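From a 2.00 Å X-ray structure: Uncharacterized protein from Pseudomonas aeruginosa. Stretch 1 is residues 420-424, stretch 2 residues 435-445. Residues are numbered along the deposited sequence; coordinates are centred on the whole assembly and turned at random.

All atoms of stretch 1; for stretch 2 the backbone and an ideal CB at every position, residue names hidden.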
# COMPACT_ATOMS: atom_id res chain seq x y z
N PRO A 420 0.19 -3.52 22.79
CA PRO A 420 0.60 -4.76 23.47
C PRO A 420 1.81 -5.35 22.77
O PRO A 420 1.67 -6.33 22.02
CB PRO A 420 -0.62 -5.68 23.29
CG PRO A 420 -1.76 -4.76 22.96
CD PRO A 420 -1.12 -3.68 22.13
N LEU A 421 2.98 -4.77 23.02
CA LEU A 421 4.20 -5.18 22.33
C LEU A 421 5.17 -5.93 23.24
O LEU A 421 5.34 -5.58 24.41
CB LEU A 421 4.89 -3.95 21.72
CG LEU A 421 4.25 -3.38 20.46
CD1 LEU A 421 4.88 -2.05 20.03
CD2 LEU A 421 4.34 -4.43 19.33
N GLN A 422 5.81 -6.96 22.70
CA GLN A 422 6.87 -7.63 23.44
C GLN A 422 8.06 -6.69 23.57
O GLN A 422 8.23 -5.77 22.75
CB GLN A 422 7.29 -8.91 22.72
CG GLN A 422 6.13 -9.87 22.39
CD GLN A 422 6.49 -10.87 21.32
OE1 GLN A 422 7.67 -11.07 21.02
NE2 GLN A 422 5.47 -11.49 20.71
N VAL A 423 8.87 -6.89 24.61
CA VAL A 423 10.14 -6.16 24.71
C VAL A 423 11.27 -7.18 24.66
O VAL A 423 11.02 -8.38 24.81
CB VAL A 423 10.25 -5.35 26.02
CG1 VAL A 423 9.03 -4.46 26.18
CG2 VAL A 423 10.39 -6.29 27.21
N PRO A 424 12.50 -6.72 24.41
CA PRO A 424 13.62 -7.62 24.71
C PRO A 424 13.72 -7.84 26.22
O PRO A 424 14.14 -8.92 26.61
CB PRO A 424 14.84 -6.86 24.18
CG PRO A 424 14.38 -5.44 23.99
CD PRO A 424 12.93 -5.52 23.68
N UNK A 435 6.48 -14.28 30.41
CA UNK A 435 7.33 -14.70 29.29
C UNK A 435 6.70 -14.32 27.95
O UNK A 435 7.38 -14.09 26.96
CB UNK A 435 7.58 -16.21 29.34
N UNK A 436 5.37 -14.24 27.94
CA UNK A 436 4.62 -13.78 26.78
C UNK A 436 4.82 -12.28 26.54
O UNK A 436 4.42 -11.76 25.49
CB UNK A 436 3.13 -14.09 26.96
N UNK A 437 5.41 -11.58 27.50
CA UNK A 437 5.69 -10.16 27.36
C UNK A 437 7.07 -9.89 26.77
O UNK A 437 7.42 -8.76 26.45
CB UNK A 437 5.57 -9.47 28.72
N UNK A 438 7.85 -10.96 26.62
CA UNK A 438 9.25 -10.86 26.20
C UNK A 438 9.51 -11.48 24.83
O UNK A 438 9.05 -12.58 24.54
CB UNK A 438 10.15 -11.53 27.24
N UNK A 439 10.25 -10.77 23.98
CA UNK A 439 10.68 -11.30 22.69
C UNK A 439 11.61 -12.51 22.82
O UNK A 439 12.53 -12.51 23.63
CB UNK A 439 11.38 -10.20 21.89
N UNK A 440 11.37 -13.54 22.01
CA UNK A 440 12.33 -14.64 21.87
C UNK A 440 13.44 -14.17 20.90
O UNK A 440 13.24 -13.19 20.17
CB UNK A 440 11.65 -15.91 21.36
N UNK A 441 14.61 -14.83 20.92
CA UNK A 441 15.77 -14.38 20.13
C UNK A 441 15.46 -14.00 18.67
O UNK A 441 15.88 -12.92 18.25
CB UNK A 441 16.83 -15.48 20.13
N UNK A 442 14.76 -14.87 17.93
CA UNK A 442 14.45 -14.63 16.51
C UNK A 442 13.81 -13.25 16.26
O UNK A 442 14.22 -12.49 15.35
CB UNK A 442 13.51 -15.73 16.00
N UNK A 443 12.81 -12.94 17.07
CA UNK A 443 12.02 -11.72 16.94
C UNK A 443 12.82 -10.50 17.38
O UNK A 443 12.74 -9.43 16.76
CB UNK A 443 10.73 -11.83 17.76
N UNK A 444 13.59 -10.64 18.45
CA UNK A 444 14.51 -9.58 18.84
C UNK A 444 15.50 -9.28 17.71
O UNK A 444 15.82 -8.13 17.43
CB UNK A 444 15.26 -9.97 20.12
N UNK A 445 15.97 -10.32 17.02
CA UNK A 445 16.93 -10.11 15.94
C UNK A 445 16.23 -9.49 14.75
O UNK A 445 16.88 -8.89 13.89
CB UNK A 445 17.60 -11.42 15.54

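The two stretches meet as short extended segments joined by a single beta bridge. Position 435 opens a type I turn that closes at 438, where the N of 438 bonds to the O of 435. Its CB has nothing of stretch 1 within reach, so most residues would suit it. It is Glu435, whose carboxylate stays far from stretch 1.

Position 436 is the second residue of the turn, with phi/psi of -70/-11. Its CB points away from stretch 1, and many side chains could stand there. It is Trp436, with chi1 in p. The indole stays well clear; the contact comes from the backbone, with Trp436 O 4.0 Å from Gln422 CG.

Position 437 also has its CB pointing away. Its O is well used: it accepts a hydrogen bond from Val423 N at 3.0 Å and also lies 3.3 Å from Gln422 CA, a CA-H...O contact. Most side chains would allow this. A long polar one could also travel back toward the carbonyl of Leu421. The residue is Arg437, and its extended chain does so through water 1, which donates to Leu421 O (3.0 Å) and accepts a weak bond from Arg437 NH1 (2.8 Å).

Position 438 is extended, at -114/135, and forms the bridge with Val423. Its CB points away overall, yet the ideal CB lies 4.1 Å from Val423 O. A beta-branched residue suits such a backbone, though others would fit. It is Val438, chi1 in t, with CG1 3.7 Å from Pro424 O. Val438 CA makes a CA-H...O contact with Val423 O at 3.3 Å.

The N of position 439 donates to Val423 O at 2.6 Å, nearly straight at 174°, so proline is ruled out. Its CB points sideways, close to Gln422 and Pro424. A flexible apolar chain such as Leu or Met would suit the surface offered by the Gln422 CB and the proline ring. It is Met439, present as selenomethionine. Its CG is 3.5 Å from Gln422 CB, its SE packs 3.8 Å from Pro424 CD, and its CE comes to 3.4 Å from Gln422 O.

Position 440 points away and is the N-cap, for which Ser, Thr, Asp or Asn would be usual guesses. It is Val440. Its N donates to water 2 (3.1 Å), which in turn donates to Gln422 OE1 (2.6 Å), so the two stretches are joined here through the water.

Positions 441 and 442 are helical and out of reach. Proline is at home in a first turn, and 441 is Pro441; 442 is Lys442.

Position 443 points toward stretch 1, its ideal CB 4.5 Å from Gln422 OE1. A polar donor or an apolar group could serve. Ile443 lies there, its CG2 4.2 Å from Gln422 OE1.

Position 444 points toward Pro424, with room for a medium or long chain. It is Glu444, OE2 3.3 Å from Pro424 CB.

Position 445 is out of reach, and Ala445 adds nothing to the contact.

Stretch 2, residues 435-445: EWRVMVPKIEA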
# COMPACT_ATOMS: atom_id res chain seq x y z
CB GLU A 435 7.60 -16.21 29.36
CG GLU A 435 8.26 -16.66 30.67
CD GLU A 435 8.49 -18.18 30.74
OE1 GLU A 435 8.48 -18.84 29.67
OE2 GLU A 435 8.69 -18.70 31.86
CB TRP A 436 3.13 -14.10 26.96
CG TRP A 436 2.62 -13.74 28.32
CD1 TRP A 436 2.73 -14.49 29.46
CD2 TRP A 436 1.92 -12.54 28.69
NE1 TRP A 436 2.14 -13.83 30.51
CE2 TRP A 436 1.64 -12.63 30.07
CE3 TRP A 436 1.50 -11.41 27.99
CZ2 TRP A 436 0.95 -11.63 30.76
CZ3 TRP A 436 0.82 -10.41 28.68
CH2 TRP A 436 0.55 -10.53 30.06
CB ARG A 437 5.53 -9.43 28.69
CG ARG A 437 4.09 -9.06 29.04
CD ARG A 437 4.02 -7.87 30.01
NE ARG A 437 2.65 -7.40 30.24
CZ ARG A 437 1.99 -6.60 29.41
NH1 ARG A 437 2.56 -6.19 28.28
NH2 ARG A 437 0.75 -6.21 29.69
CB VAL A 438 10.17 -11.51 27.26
CG1 VAL A 438 11.62 -11.57 26.78
CG2 VAL A 438 10.08 -10.75 28.59
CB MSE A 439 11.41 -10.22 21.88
CG MSE A 439 10.59 -8.99 21.51
SE MSE A 439 11.79 -7.65 20.72
CE MSE A 439 10.44 -6.30 20.27
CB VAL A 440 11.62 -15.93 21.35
CG1 VAL A 440 10.58 -16.40 22.35
CG2 VAL A 440 10.99 -15.69 19.99
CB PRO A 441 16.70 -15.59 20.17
CG PRO A 441 16.44 -16.19 21.51
CD PRO A 441 14.97 -15.98 21.78
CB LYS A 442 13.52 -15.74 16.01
CG LYS A 442 13.41 -15.80 14.49
CD LYS A 442 12.18 -16.55 13.99
CE LYS A 442 12.13 -16.58 12.45
NZ LYS A 442 13.32 -17.26 11.85
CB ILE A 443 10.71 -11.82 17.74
CG1 ILE A 443 9.96 -13.11 17.40
CG2 ILE A 443 9.84 -10.59 17.51
CD1 ILE A 443 9.79 -13.36 15.90
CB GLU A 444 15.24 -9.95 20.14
CG GLU A 444 16.39 -9.00 20.48
CD GLU A 444 16.66 -8.88 21.97
OE1 GLU A 444 16.18 -9.74 22.74
OE2 GLU A 444 17.35 -7.91 22.37
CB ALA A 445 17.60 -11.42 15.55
O HOH W 1 3.28 -4.41 26.18
O HOH W 2 8.80 -13.35 20.35
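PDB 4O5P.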